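Local coordinates for macrodomain protein (Streptomyces coelicolor, PDB 5E3B) that probably removes ADP-ribose from ADP-ribosylated thymidines in DNA, acting as a macrodomain hydrolase, and whose disruption raises antibiotic production in the bacterium, at residues Asp30-Ser35 with Arg62-Pro67; Ile42-Asn47 with Val99-Gly104; Gly86-Val91 with Gly127-Arg132. All coordinates share one frame; numbering follows the deposited sequence.

Interaction 1 (Asp30-Ser35 with Arg62-Pro67)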
# COMPACT_ATOMS: atom_id res chain seq x y z
N ASP A 30 -4.10 12.50 6.18
CA ASP A 30 -2.76 11.83 5.98
C ASP A 30 -3.03 10.35 6.40
O ASP A 30 -3.35 10.00 7.53
CB ASP A 30 -1.57 12.54 6.73
CG ASP A 30 -0.23 11.76 6.73
OD1 ASP A 30 0.02 10.79 6.03
OD2 ASP A 30 0.68 12.17 7.47
N ALA A 31 -2.95 9.51 5.34
CA ALA A 31 -3.10 8.04 5.49
C ALA A 31 -2.08 7.42 6.47
O ALA A 31 -2.33 6.32 6.91
CB ALA A 31 -2.99 7.35 4.18
N THR A 32 -1.00 8.10 6.78
CA THR A 32 -0.04 7.60 7.79
C THR A 32 -0.46 7.82 9.17
O THR A 32 0.21 7.36 10.10
CB THR A 32 1.39 8.15 7.53
OG1 THR A 32 1.48 9.54 7.88
CG2 THR A 32 1.82 7.87 6.13
N ALA A 33 -1.59 8.48 9.40
CA ALA A 33 -2.12 8.61 10.70
C ALA A 33 -3.56 8.24 10.84
O ALA A 33 -4.36 9.06 11.23
CB ALA A 33 -1.89 10.04 11.17
N PRO A 34 -3.92 6.99 10.57
CA PRO A 34 -5.34 6.58 10.74
C PRO A 34 -5.75 6.68 12.19
O PRO A 34 -4.92 6.38 13.06
CB PRO A 34 -5.36 5.11 10.28
CG PRO A 34 -4.01 4.77 9.83
CD PRO A 34 -3.06 5.86 10.20
N SER A 35 -7.00 7.06 12.43
CA SER A 35 -7.47 7.34 13.79
C SER A 35 -8.57 6.39 14.20
O SER A 35 -9.62 6.78 14.69
CB SER A 35 -7.98 8.77 13.88
OG SER A 35 -9.03 8.93 12.94
N ARG A 62 8.53 10.65 6.54
CA ARG A 62 8.27 11.69 7.55
C ARG A 62 7.75 11.22 8.82
O ARG A 62 7.95 11.96 9.83
CB ARG A 62 7.46 12.84 7.04
CG ARG A 62 8.27 13.71 6.08
CD ARG A 62 7.48 14.95 5.69
NE ARG A 62 6.37 14.71 4.73
CZ ARG A 62 6.50 14.69 3.39
NH1 ARG A 62 7.67 14.88 2.77
NH2 ARG A 62 5.44 14.46 2.65
N ARG A 63 7.19 10.02 8.90
CA ARG A 63 6.72 9.51 10.15
C ARG A 63 7.54 8.37 10.80
O ARG A 63 7.66 8.29 12.04
CB ARG A 63 5.30 8.99 10.01
CG ARG A 63 4.51 8.90 11.26
CD ARG A 63 3.01 8.72 11.04
NE ARG A 63 2.32 9.92 10.60
CZ ARG A 63 1.97 10.98 11.29
NH1 ARG A 63 2.29 11.14 12.57
NH2 ARG A 63 1.38 11.97 10.63
N TRP A 64 8.10 7.52 9.94
CA TRP A 64 8.84 6.31 10.44
C TRP A 64 9.92 6.03 9.48
O TRP A 64 9.75 6.11 8.26
CB TRP A 64 8.00 5.08 10.48
CG TRP A 64 6.67 5.15 11.21
CD1 TRP A 64 6.43 5.20 12.58
CD2 TRP A 64 5.39 5.17 10.59
NE1 TRP A 64 5.10 5.24 12.81
CE2 TRP A 64 4.43 5.19 11.61
CE3 TRP A 64 4.96 5.13 9.25
CZ2 TRP A 64 3.05 5.20 11.36
CZ3 TRP A 64 3.57 5.16 9.00
CH2 TRP A 64 2.67 5.17 10.02
N PRO A 65 11.11 5.58 9.99
CA PRO A 65 12.23 5.24 9.14
C PRO A 65 12.19 3.76 8.57
O PRO A 65 12.81 3.46 7.54
CB PRO A 65 13.41 5.40 10.16
CG PRO A 65 12.80 5.02 11.44
CD PRO A 65 11.47 5.60 11.44
N GLN A 66 11.46 2.91 9.26
CA GLN A 66 11.49 1.46 8.97
C GLN A 66 11.03 1.08 7.55
O GLN A 66 11.64 0.24 6.90
CB GLN A 66 10.83 0.57 9.98
CG GLN A 66 11.48 0.60 11.35
CD GLN A 66 10.92 1.74 12.22
OE1 GLN A 66 10.15 2.57 11.77
NE2 GLN A 66 11.41 1.81 13.48
N PRO A 67 9.89 1.63 7.07
CA PRO A 67 9.45 1.19 5.76
C PRO A 67 10.41 1.44 4.62
O PRO A 67 10.64 0.57 3.79
CB PRO A 67 8.09 1.91 5.59
CG PRO A 67 7.64 2.13 6.97
CD PRO A 67 8.90 2.48 7.72
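Arg-63 reaches from the end of helix 56-63 to the turn that follows strand 25-28, and its guanidinium group binds two side chains of that turn at once. Arg-63 NE donates to Thr-32 OG1 (2.9 Å). Arg-63 NH2 makes a salt bridge to Asp-30 OD2 (3.2 Å), nearly straight at the hydrogen. Both acceptors lie in the guanidinium plane, at its edge, whereas the carboxylate is turned 44° from that plane and is met from above its own. A bend at chi3 (-74°) turns the planar end of Arg-63 to present this edge. The turn is ordered from within. Asp-30 OD1 accepts from Thr-32 N (3.0 Å), an Asx turn, and Ala-33 N bonds Asp-30 O in a type I beta turn.

The close-packed part centres on Thr-32, a buried residue. Its carbonyl O stands 3.3 Å from Trp-64 CH2, while its CB approaches CZ3 of the same indole; Phe-56 and Val-60 of helix 56-63 also touch its side chain. Arg-63 CG lies over the centre of one face of the Trp-64 ring, and the indole NE1 is hydrogen-bonded to Glu-94 OE2. The other side is looser: Ala-33, exposed, offers only CB, set 3.8 Å above the guanidinium plane of Arg-63 and off-centre, and Arg-63 itself is an exposed residue.

The polar cluster therefore sits at the border between core and solvent. In the Asp-30 conformer described, one of two deposited, two directional bonds fix the rotation of the guanidinium, whose positive charge would then favour an ionised carboxylate.

Interaction 2 (Ile42-Asn47 with Val99-Gly104)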
# COMPACT_ATOMS: atom_id res chain seq x y z
N ILE A 42 -1.39 0.35 6.50
CA ILE A 42 -1.29 1.43 5.50
C ILE A 42 -0.64 0.85 4.26
O ILE A 42 0.51 0.46 4.31
CB ILE A 42 -0.48 2.56 6.08
CG1 ILE A 42 -1.11 3.07 7.40
CG2 ILE A 42 -0.27 3.65 5.09
CD1 ILE A 42 -0.09 3.73 8.22
N ALA A 43 -1.36 0.79 3.14
CA ALA A 43 -0.89 0.12 1.95
C ALA A 43 -0.70 1.13 0.86
O ALA A 43 -1.57 2.02 0.66
CB ALA A 43 -1.93 -0.89 1.46
N HIS A 44 0.43 1.03 0.16
CA HIS A 44 0.75 1.99 -0.88
C HIS A 44 1.58 1.34 -1.97
O HIS A 44 2.23 0.33 -1.79
CB HIS A 44 1.40 3.23 -0.24
CG HIS A 44 2.79 2.94 0.28
ND1 HIS A 44 3.92 3.53 -0.22
CD2 HIS A 44 3.21 2.07 1.23
CE1 HIS A 44 4.99 3.04 0.36
NE2 HIS A 44 4.60 2.14 1.24
N VAL A 45 1.56 2.00 -3.13
CA VAL A 45 2.21 1.50 -4.31
C VAL A 45 3.67 1.94 -4.47
O VAL A 45 3.93 3.14 -4.63
CB VAL A 45 1.46 1.85 -5.61
CG1 VAL A 45 2.16 1.21 -6.76
CG2 VAL A 45 0.05 1.27 -5.50
N CYS A 46 4.57 0.99 -4.51
CA CYS A 46 5.99 1.26 -4.81
C CYS A 46 6.34 0.77 -6.18
O CYS A 46 5.67 -0.10 -6.78
CB CYS A 46 6.83 0.54 -3.75
SG CYS A 46 6.54 1.06 -2.04
N ASN A 47 7.45 1.28 -6.69
CA ASN A 47 8.01 0.78 -7.98
C ASN A 47 8.96 -0.37 -7.81
O ASN A 47 9.43 -0.72 -6.71
CB ASN A 47 8.63 1.94 -8.76
CG ASN A 47 9.83 2.51 -8.06
OD1 ASN A 47 10.91 1.90 -8.04
ND2 ASN A 47 9.64 3.65 -7.45
N VAL A 99 2.91 -0.92 7.78
CA VAL A 99 2.97 -0.40 6.38
C VAL A 99 3.19 -1.54 5.42
O VAL A 99 4.14 -2.35 5.58
CB VAL A 99 4.06 0.68 6.26
CG1 VAL A 99 4.19 1.17 4.84
CG2 VAL A 99 3.72 1.82 7.21
N ALA A 100 2.40 -1.58 4.33
CA ALA A 100 2.51 -2.59 3.32
C ALA A 100 3.07 -1.91 2.08
O ALA A 100 2.41 -1.09 1.43
CB ALA A 100 1.11 -3.20 2.95
N ASN A 101 4.34 -2.19 1.80
CA ASN A 101 4.99 -1.72 0.62
C ASN A 101 4.68 -2.70 -0.55
O ASN A 101 5.17 -3.83 -0.58
CB ASN A 101 6.50 -1.66 0.79
CG ASN A 101 7.03 -0.71 1.86
OD1 ASN A 101 6.45 0.30 2.22
ND2 ASN A 101 8.19 -1.11 2.41
N MET A 102 3.78 -2.27 -1.43
CA MET A 102 3.26 -3.10 -2.54
C MET A 102 4.08 -2.79 -3.80
O MET A 102 4.09 -1.63 -4.21
CB MET A 102 1.83 -2.80 -2.86
CG MET A 102 0.89 -3.03 -1.68
SD MET A 102 -0.89 -2.88 -2.11
CE MET A 102 -0.99 -1.16 -2.38
N ILE A 103 4.63 -3.79 -4.44
CA ILE A 103 5.36 -3.51 -5.69
C ILE A 103 4.35 -3.55 -6.82
O ILE A 103 4.01 -4.66 -7.34
CB ILE A 103 6.52 -4.52 -5.90
CG1 ILE A 103 7.48 -4.60 -4.71
CG2 ILE A 103 7.25 -4.11 -7.18
CD1 ILE A 103 8.01 -3.26 -4.21
N GLY A 104 3.85 -2.37 -7.15
CA GLY A 104 2.73 -2.29 -8.06
C GLY A 104 2.99 -1.53 -9.29
O GLY A 104 2.15 -1.59 -10.21
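His-44 and Asn-101, paired on neighbouring parallel strands, add a side-chain bond to a ladder of five backbone bonds. The ladder runs from Ala-100 N to Ile-42 O (2.8 Å) through His-44 N to Ala-100 O (3.2 Å) and Met-102 N to His-44 O, then Cys-46 N to Met-102 O (2.7 Å) and Gly-104 N to Cys-46 O. Both backbone polar atoms of His-44 are thus satisfied by the neighbouring strand 99-104.

Its imidazole, placed by chi1 of 70° between backbone N and carbonyl carbon, lies alongside the Asn-101 side chain. His-44 NE2 donates to Asn-101 OD1 (2.8 Å), with the ring and amide planes nearly perpendicular at 82°. The rest of the amide is used too: Asn-101 ND2 donates to Gln-89 OE1 and Pro-67 O, so the buried group has partners at both ends. Asn-47, at the strand end, bonds Leu-49 N through OD1 and Gly-51 O through ND2.

On the other face, Met-102 CE packs against Ala-43 CB (4.0 Å) and Val-45 CG2, beneath helix 119-136; helix 66-76 covers the face of Cys-46 and Ile-103. Such layering fits the three-layer alpha/beta/alpha macrodomain fold, whose mixed sheet has these parallel strands near its centre.

Interaction 3 (Gly86-Val91 with Gly127-Arg132)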
# COMPACT_ATOMS: atom_id res chain seq x y z
N GLY A 86 3.95 -7.38 -7.95
CA GLY A 86 2.89 -8.10 -7.17
C GLY A 86 3.24 -8.55 -5.75
O GLY A 86 2.36 -8.85 -4.97
N ALA A 87 4.52 -8.48 -5.35
CA ALA A 87 4.93 -8.82 -4.01
C ALA A 87 4.67 -7.64 -3.07
O ALA A 87 4.53 -6.50 -3.49
CB ALA A 87 6.38 -9.25 -3.93
N VAL A 88 4.55 -8.01 -1.80
CA VAL A 88 4.25 -7.06 -0.76
C VAL A 88 5.11 -7.37 0.45
O VAL A 88 5.28 -8.53 0.83
CB VAL A 88 2.79 -7.08 -0.34
CG1 VAL A 88 2.55 -5.98 0.71
CG2 VAL A 88 1.90 -6.89 -1.50
N GLN A 89 5.66 -6.31 1.09
CA GLN A 89 6.49 -6.40 2.30
C GLN A 89 5.74 -5.70 3.38
O GLN A 89 5.27 -4.58 3.14
CB GLN A 89 7.80 -5.70 2.04
CG GLN A 89 8.66 -5.37 3.21
CD GLN A 89 9.92 -4.65 2.86
OE1 GLN A 89 9.89 -3.53 2.33
NE2 GLN A 89 11.03 -5.28 3.11
N PHE A 90 5.57 -6.30 4.56
CA PHE A 90 4.79 -5.74 5.63
C PHE A 90 5.83 -5.33 6.71
O PHE A 90 6.69 -6.13 7.13
CB PHE A 90 3.76 -6.75 6.23
CG PHE A 90 2.80 -7.21 5.19
CD1 PHE A 90 1.68 -6.46 4.87
CD2 PHE A 90 3.00 -8.39 4.54
CE1 PHE A 90 0.84 -6.84 3.85
CE2 PHE A 90 2.10 -8.84 3.55
CZ PHE A 90 0.98 -8.08 3.27
N VAL A 91 5.76 -4.07 7.14
CA VAL A 91 6.71 -3.47 7.99
C VAL A 91 6.03 -2.89 9.23
O VAL A 91 5.20 -1.98 9.12
CB VAL A 91 7.53 -2.29 7.31
CG1 VAL A 91 8.58 -1.76 8.27
CG2 VAL A 91 8.14 -2.76 5.99
N GLY A 127 -4.46 -8.41 -3.09
CA GLY A 127 -4.88 -9.66 -2.54
C GLY A 127 -4.03 -10.15 -1.40
O GLY A 127 -4.51 -10.66 -0.37
N ARG A 128 -2.72 -9.97 -1.56
CA ARG A 128 -1.82 -10.27 -0.47
C ARG A 128 -1.99 -9.41 0.78
O ARG A 128 -1.85 -9.90 1.91
CB ARG A 128 -0.38 -10.24 -0.95
CG ARG A 128 -0.16 -11.30 -1.97
CD ARG A 128 1.26 -11.40 -2.46
NE ARG A 128 1.33 -12.47 -3.47
CZ ARG A 128 2.45 -12.83 -4.11
NH1 ARG A 128 3.62 -12.27 -3.80
NH2 ARG A 128 2.41 -13.79 -5.07
N VAL A 129 -2.25 -8.12 0.58
CA VAL A 129 -2.63 -7.23 1.67
C VAL A 129 -3.86 -7.76 2.37
O VAL A 129 -3.95 -7.75 3.57
CB VAL A 129 -2.81 -5.79 1.14
CG1 VAL A 129 -3.47 -4.89 2.15
CG2 VAL A 129 -1.46 -5.20 0.74
N ALA A 130 -4.88 -8.14 1.56
CA ALA A 130 -6.10 -8.66 2.11
C ALA A 130 -5.83 -9.90 2.95
O ALA A 130 -6.39 -10.00 4.02
CB ALA A 130 -7.10 -8.93 1.07
N ASP A 131 -5.02 -10.83 2.45
CA ASP A 131 -4.70 -12.05 3.27
C ASP A 131 -4.17 -11.64 4.62
O ASP A 131 -4.50 -12.19 5.69
CB ASP A 131 -3.76 -12.97 2.55
CG ASP A 131 -4.32 -13.49 1.18
OD1 ASP A 131 -5.56 -13.61 1.02
OD2 ASP A 131 -3.53 -13.70 0.23
N ARG A 132 -3.18 -10.73 4.61
CA ARG A 132 -2.51 -10.32 5.89
C ARG A 132 -3.40 -9.52 6.78
O ARG A 132 -3.46 -9.70 8.02
CB ARG A 132 -1.21 -9.62 5.50
CG ARG A 132 -0.23 -9.24 6.61
CD ARG A 132 0.38 -10.48 7.22
NE ARG A 132 1.35 -10.04 8.26
CZ ARG A 132 1.36 -10.48 9.53
NH1 ARG A 132 0.52 -11.36 9.99
NH2 ARG A 132 2.30 -9.97 10.35
O HOH W 1 4.46 -10.94 -1.35
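Phe-90 and Arg-132 run alongside each other in opposing senses, and the aliphatic part of the arginine covers the ring. Arg-132 CG stands 3.6 Å from the centroid of the Phe-90 ring and 4° off the normal, a CH-pi contact, while Arg-132 CB comes to 3.5 Å from Phe-90 CZ. The bend at chi2 turns the chain along the ring, and Phe-90 CD2 sits at the edge of the guanidinium, near its plane, which is turned 80° from that of the phenyl; Arg-132 NH1 pairs with Glu-135. On the opposite face of Phe-90 lies Val-88 CG1, near the rim, and the backbone of Val-129 meets the ring edge.

Deeper in, Val-88 and Val-129 lie roughly perpendicular, Val-88 CG1 to Val-129 CG2 4.1 Å. Arg-128 instead runs antiparallel to Val-88, extended from CG to NE. It carries its guanidinium to Gly-86 O, which lies over one face, Arg-128 CD being 3.7 Å from that oxygen. One water links the segments, accepting from Arg-128 NH1 (2.9 Å) and from Val-88 N (3.0 Å).

No direct hydrogen bond joins the two segments. The axes of 88-91 and 127-132 pass 9.3 Å apart at -37°, as in the helix-on-sheet layering of alpha/beta/alpha macrodomains.

From the N terminus, the turn at 30-35 comes first and finds its partner only at 62-67, so interaction 1 closes a loop containing strand 40-47 and most of helix 56-63. Interaction 2 starts inside that loop, at 42-47, and ends beyond it at 99-104; the two therefore cross. Interaction 3 opens at 86-91, after interaction 1 has closed, and crosses interaction 2 in turn by ending on helix 119-136. Direct contacts join them: Trp-64 packs on Ile-42 and Val-99, Val-91 N probably bonds Val-99 O, and Gln-66 meets Val-91. Together they tie the peripheral turn, the central strands, the antiparallel edge strand and the covering helix into one domain.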